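Local coordinates for protein pilin (Clostridioides difficile, PDB 6T8S) that is the major subunit of type IV pili, probably assembling into the thin surface fibres through which such bacteria adhere and move, at residues N107-S112 with K131-V136; I73-K78 with T111-D116. One frame throughout, in Å; residues are numbered along the deposited sequence.

Interaction 1. Residues N107-S112 with K131-V136; sequences NKIYTS and KVLYIV
Tyr110 and Tyr134 face each other as a hydrogen-bonded antiparallel pair, and Tyr134 can be followed from backbone to ring as an example of how a side chain covers a short strand. Its CB lies 3.6 Å from Tyr110 O and also brushes the CB of Tyr110. Chi1 (-59°) puts CG beside the backbone N; the ring, turned to chi2 -84°, has Tyr110 O in its plane at the CD2 edge, 3.7 Å from Tyr134 CD2. Further out, Tyr134 CE2 meets Ser112 CA at 4.1 Å, and the far end of the ring packs on Val113, with Val80 and Gln82 of strand 78-83 also against the side chain. The backbones are joined by Tyr110 N to Tyr134 O at 2.8 Å, by the more bent return bond from Tyr134 N to Tyr110 O, and by Val136 N to Lys108 O, also 2.8 Å. Strand 109-110 thus becomes a short partner of the long strand 128-138, whose Leu133 bonds through its backbone to Ile83; this antiparallel sheet packed against the long N-terminal helix 9-37 is the pilin fold. On the face toward the helices, Ile109 and Ile135 run next to one another in the same direction, Ile109 CG1 near Ile135 CG2, while Leu133 crosses Ile109 obliquely, its CD1 3.9 Å from Ile109 CG2. The same Leu133 CD1 comes within 3.5 Å of Tyr110 O, so this carbonyl has carbon around it as well as an N-H donor. On the tyrosine face, Val136 CG2 approaches Tyr110 CE2. A water donates to Val132 O at 2.7 Å and, weakly, to Thr111 O, bridging the two chains just past the ladder, at residues where no direct backbone bond joins them; the hydroxyl of Thr111 turns instead to Asn120 O.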
loop_
_atom_site.group_PDB
_atom_site.type_symbol
_atom_site.label_atom_id
_atom_site.label_comp_id
_atom_site.label_asym_id
_atom_site.label_seq_id
_atom_site.Cartn_x
_atom_site.Cartn_y
_atom_site.Cartn_z
ATOM N N ASN A 107 -1.303 1.511 13.107
ATOM C CA ASN A 107 -2.474 2.242 12.560
ATOM C C ASN A 107 -2.269 2.593 11.083
ATOM O O ASN A 107 -2.869 3.580 10.626
ATOM C CB ASN A 107 -2.767 3.500 13.379
ATOM C CG ASN A 107 -3.201 3.186 14.792
ATOM O OD1 ASN A 107 -3.717 2.105 15.062
ATOM N ND2 ASN A 107 -2.985 4.128 15.693
ATOM N N LYS A 108 -1.513 1.788 10.332
ATOM C CA LYS A 108 -1.306 2.040 8.889
ATOM C C LYS A 108 -1.650 0.814 8.044
ATOM O O LYS A 108 -2.184 1.036 6.953
ATOM C CB LYS A 108 0.129 2.525 8.654
ATOM C CG LYS A 108 0.439 3.868 9.314
ATOM C CD LYS A 108 1.299 4.778 8.488
ATOM C CE LYS A 108 1.701 6.059 9.194
ATOM N NZ LYS A 108 0.554 6.976 9.363
ATOM N N ILE A 109 -1.308 -0.402 8.483
ATOM C CA ILE A 109 -1.393 -1.626 7.633
ATOM C C ILE A 109 -2.626 -2.442 8.031
ATOM O O ILE A 109 -2.729 -2.845 9.213
ATOM C CB ILE A 109 -0.102 -2.465 7.708
ATOM C CG1 ILE A 109 1.148 -1.596 7.531
ATOM C CG2 ILE A 109 -0.164 -3.597 6.691
ATOM C CD1 ILE A 109 2.405 -2.267 8.003
ATOM N N TYR A 110 -3.511 -2.705 7.069
ATOM C CA TYR A 110 -4.825 -3.369 7.295
ATOM C C TYR A 110 -5.005 -4.501 6.277
ATOM O O TYR A 110 -4.534 -4.379 5.118
ATOM C CB TYR A 110 -5.939 -2.310 7.269
ATOM C CG TYR A 110 -5.857 -1.320 8.406
ATOM C CD1 TYR A 110 -6.485 -1.562 9.620
ATOM C CD2 TYR A 110 -5.083 -0.173 8.304
ATOM C CE1 TYR A 110 -6.385 -0.670 10.680
ATOM C CE2 TYR A 110 -4.951 0.716 9.363
ATOM C CZ TYR A 110 -5.615 0.480 10.554
ATOM O OH TYR A 110 -5.493 1.340 11.618
ATOM N N THR A 111 -5.668 -5.582 6.703
ATOM C CA THR A 111 -5.980 -6.771 5.862
ATOM C C THR A 111 -7.391 -6.670 5.266
ATOM O O THR A 111 -7.720 -7.513 4.411
ATOM C CB THR A 111 -5.769 -8.057 6.665
ATOM O OG1 THR A 111 -6.584 -8.020 7.835
ATOM C CG2 THR A 111 -4.324 -8.241 7.079
ATOM N N SER A 112 -8.205 -5.694 5.680
ATOM C CA SER A 112 -9.550 -5.442 5.092
ATOM C C SER A 112 -9.935 -3.967 5.214
ATOM O O SER A 112 -9.454 -3.281 6.137
ATOM C CB SER A 112 -10.605 -6.317 5.741
ATOM O OG SER A 112 -10.831 -5.903 7.078
ATOM N N LYS A 131 -3.772 -12.374 -0.360
ATOM C CA LYS A 131 -4.888 -11.456 -0.020
ATOM C C LYS A 131 -4.474 -10.005 -0.298
ATOM O O LYS A 131 -3.292 -9.653 -0.122
ATOM C CB LYS A 131 -5.314 -11.626 1.439
ATOM C CG LYS A 131 -5.722 -13.035 1.849
ATOM C CD LYS A 131 -6.951 -13.552 1.127
ATOM C CE LYS A 131 -7.325 -14.962 1.543
ATOM N NZ LYS A 131 -8.418 -15.505 0.699
ATOM N N VAL A 132 -5.436 -9.178 -0.680
ATOM C CA VAL A 132 -5.216 -7.722 -0.875
ATOM C C VAL A 132 -4.855 -7.108 0.480
ATOM O O VAL A 132 -5.478 -7.461 1.494
ATOM C CB VAL A 132 -6.432 -7.041 -1.524
ATOM C CG1 VAL A 132 -6.196 -5.544 -1.673
ATOM C CG2 VAL A 132 -6.759 -7.672 -2.874
ATOM N N LEU A 133 -3.857 -6.223 0.480
ATOM C CA LEU A 133 -3.335 -5.522 1.674
ATOM C C LEU A 133 -3.513 -4.020 1.447
ATOM O O LEU A 133 -3.530 -3.583 0.286
ATOM C CB LEU A 133 -1.852 -5.884 1.865
ATOM C CG LEU A 133 -1.234 -5.470 3.200
ATOM C CD1 LEU A 133 -1.706 -6.352 4.332
ATOM C CD2 LEU A 133 0.289 -5.486 3.136
ATOM N N TYR A 134 -3.634 -3.263 2.534
ATOM C CA TYR A 134 -3.904 -1.814 2.527
ATOM C C TYR A 134 -2.913 -1.103 3.455
ATOM O O TYR A 134 -2.748 -1.544 4.598
ATOM C CB TYR A 134 -5.350 -1.581 2.963
ATOM C CG TYR A 134 -6.361 -2.260 2.081
ATOM C CD1 TYR A 134 -6.804 -1.669 0.908
ATOM C CD2 TYR A 134 -6.834 -3.522 2.397
ATOM C CE1 TYR A 134 -7.747 -2.291 0.100
ATOM C CE2 TYR A 134 -7.762 -4.166 1.594
ATOM C CZ TYR A 134 -8.226 -3.543 0.450
ATOM O OH TYR A 134 -9.132 -4.185 -0.353
ATOM N N ILE A 135 -2.277 -0.031 2.972
ATOM C CA ILE A 135 -1.374 0.812 3.815
ATOM C C ILE A 135 -1.809 2.275 3.705
ATOM O O ILE A 135 -1.776 2.848 2.603
ATOM C CB ILE A 135 0.122 0.636 3.480
ATOM C CG1 ILE A 135 0.530 -0.835 3.339
ATOM C CG2 ILE A 135 0.950 1.336 4.551
ATOM C CD1 ILE A 135 1.994 -1.053 2.997
ATOM N N VAL A 136 -2.179 2.872 4.833
ATOM C CA VAL A 136 -2.571 4.308 4.873
ATOM C C VAL A 136 -1.365 5.152 4.437
ATOM O O VAL A 136 -0.277 4.970 5.034
ATOM C CB VAL A 136 -3.052 4.720 6.270
ATOM C CG1 VAL A 136 -3.321 6.212 6.343
ATOM C CG2 VAL A 136 -4.293 3.935 6.672
HETATM O O HOH W 1 -7.894 -8.558 1.277
#

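Interaction 2. Residues I73-K78 with T111-D116; sequences IKVGNK and TSVTAD
Where Val75 and Gly76 meet Thr114, Ala115 and Asp116, the flat groups are peptide units rather than rings: Val75-Gly76 on the hairpin, Thr114-Ala115 and Ala115-Asp116 on the loop. The N-H of the Val75-Gly76 peptide points almost straight at Ala115 O (168°), coming in from somewhat above the plane of the Ala115-Asp116 peptide, yet Gly76 N to Ala115 O is 3.3 Å, a weak bond. The oxygen of the Thr114-Ala115 peptide runs instead into a methyl group: Val75 CG1, anti to the backbone N (chi1 -177°), lies 3.6 Å in front of Thr114 O. Nearer the sheet the contact turns apolar, with Val113 CG2 4.3 Å from Ile73 CD1 and Val113 CG1 touching Val75 CG2 loosely. Gly76 stands at the first corner of a type II' turn that closes the hairpin of strands 70-75 and 78-83; Val75 N to Lys78 O (2.9 Å) and Lys78 N to Val75 O (3.0 Å) pin it. With no side chain on Gly76, the backbone of Asp116 can pass close beside the turn. One long bond and a few methyl contacts imply that the loop rests on the hairpin tip rather than extending its sheet.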
loop_
_atom_site.group_PDB
_atom_site.type_symbol
_atom_site.label_atom_id
_atom_site.label_comp_id
_atom_site.label_asym_id
_atom_site.label_seq_id
_atom_site.Cartn_x
_atom_site.Cartn_y
_atom_site.Cartn_z
ATOM N N ILE A 73 -6.776 4.332 -3.331
ATOM C CA ILE A 73 -8.213 4.408 -2.959
ATOM C C ILE A 73 -8.395 5.396 -1.806
ATOM O O ILE A 73 -7.462 5.609 -0.990
ATOM C CB ILE A 73 -8.792 3.020 -2.629
ATOM C CG1 ILE A 73 -8.197 2.431 -1.349
ATOM C CG2 ILE A 73 -8.659 2.099 -3.843
ATOM C CD1 ILE A 73 -8.825 1.122 -0.906
ATOM N N LYS A 74 -9.596 5.946 -1.713
ATOM C CA LYS A 74 -9.997 6.784 -0.567
ATOM C C LYS A 74 -10.834 5.899 0.357
ATOM O O LYS A 74 -11.749 5.205 -0.144
ATOM C CB LYS A 74 -10.703 8.041 -1.077
ATOM C CG LYS A 74 -11.145 8.999 0.015
ATOM C CD LYS A 74 -11.378 10.406 -0.478
ATOM C CE LYS A 74 -12.468 11.120 0.294
ATOM N NZ LYS A 74 -12.923 12.338 -0.419
ATOM N N VAL A 75 -10.477 5.858 1.633
ATOM C CA VAL A 75 -11.228 5.136 2.699
ATOM C C VAL A 75 -11.596 6.180 3.753
ATOM O O VAL A 75 -10.694 6.648 4.441
ATOM C CB VAL A 75 -10.417 3.969 3.284
ATOM C CG1 VAL A 75 -11.227 3.192 4.314
ATOM C CG2 VAL A 75 -9.920 3.032 2.191
ATOM N N GLY A 76 -12.870 6.575 3.819
ATOM C CA GLY A 76 -13.297 7.762 4.586
ATOM C C GLY A 76 -12.521 8.995 4.153
ATOM O O GLY A 76 -12.616 9.370 2.971
ATOM N N ASN A 77 -11.756 9.590 5.069
ATOM C CA ASN A 77 -10.956 10.822 4.836
ATOM C C ASN A 77 -9.511 10.456 4.456
ATOM O O ASN A 77 -8.739 11.384 4.160
ATOM C CB ASN A 77 -10.975 11.738 6.066
ATOM C CG ASN A 77 -10.509 11.048 7.336
ATOM O OD1 ASN A 77 -10.871 9.900 7.595
ATOM N ND2 ASN A 77 -9.701 11.731 8.133
ATOM N N LYS A 78 -9.155 9.165 4.442
ATOM C CA LYS A 78 -7.747 8.704 4.293
ATOM C C LYS A 78 -7.443 8.322 2.842
ATOM O O LYS A 78 -8.312 7.723 2.181
ATOM C CB LYS A 78 -7.494 7.522 5.230
ATOM C CG LYS A 78 -7.565 7.875 6.711
ATOM C CD LYS A 78 -7.294 6.695 7.600
ATOM C CE LYS A 78 -7.522 6.971 9.072
ATOM N NZ LYS A 78 -8.917 7.401 9.323
ATOM N N THR A 111 -5.668 -5.582 6.703
ATOM C CA THR A 111 -5.980 -6.771 5.862
ATOM C C THR A 111 -7.391 -6.670 5.266
ATOM O O THR A 111 -7.720 -7.513 4.411
ATOM C CB THR A 111 -5.769 -8.057 6.665
ATOM O OG1 THR A 111 -6.584 -8.020 7.835
ATOM C CG2 THR A 111 -4.324 -8.241 7.079
ATOM N N SER A 112 -8.205 -5.694 5.680
ATOM C CA SER A 112 -9.550 -5.442 5.092
ATOM C C SER A 112 -9.935 -3.967 5.214
ATOM O O SER A 112 -9.454 -3.281 6.137
ATOM C CB SER A 112 -10.605 -6.317 5.741
ATOM O OG SER A 112 -10.831 -5.903 7.078
ATOM N N VAL A 113 -10.799 -3.515 4.312
ATOM C CA VAL A 113 -11.440 -2.173 4.346
ATOM C C VAL A 113 -12.857 -2.330 3.802
ATOM O O VAL A 113 -13.093 -3.280 3.025
ATOM C CB VAL A 113 -10.657 -1.129 3.527
ATOM C CG1 VAL A 113 -9.253 -0.913 4.072
ATOM C CG2 VAL A 113 -10.610 -1.487 2.049
ATOM N N THR A 114 -13.750 -1.436 4.215
ATOM C CA THR A 114 -14.977 -1.051 3.470
ATOM C C THR A 114 -14.701 0.331 2.854
ATOM O O THR A 114 -13.566 0.835 3.038
ATOM C CB THR A 114 -16.201 -1.162 4.388
ATOM O OG1 THR A 114 -16.137 -0.112 5.353
ATOM C CG2 THR A 114 -16.274 -2.506 5.082
ATOM N N ALA A 115 -15.669 0.925 2.141
ATOM C CA ALA A 115 -15.538 2.262 1.507
ATOM C C ALA A 115 -15.409 3.346 2.590
ATOM O O ALA A 115 -14.866 4.436 2.289
ATOM C CB ALA A 115 -16.715 2.526 0.595
ATOM N N ASP A 116 -15.883 3.054 3.806
ATOM C CA ASP A 116 -15.924 4.018 4.937
ATOM C C ASP A 116 -14.801 3.745 5.944
ATOM O O ASP A 116 -14.294 4.731 6.491
ATOM C CB ASP A 116 -17.279 3.968 5.652
ATOM C CG ASP A 116 -18.423 4.564 4.847
ATOM O OD1 ASP A 116 -18.176 5.539 4.105
ATOM O OD2 ASP A 116 -19.554 4.047 4.970
#

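Overall arrangement
Interaction 1 lies nearer the centre of the chain and is partly buried, built on a short antiparallel ladder with isoleucine and leucine packing beneath it. Interaction 2 is a surface contact that buries about half as much area, and its single crossing hydrogen bond is weak. Thr111 and Ser112 end one segment of interaction 1 and begin one of interaction 2, though they touch the partner segment only in interaction 1. Tyr134 joins the two, its ring meeting Val113 CG2 at CZ (3.5 Å) and Ile73 CD1 at CE1 (3.7 Å). One sheet therefore carries both, through its long strand 128-138 in one case and the tip of its hairpin in the other.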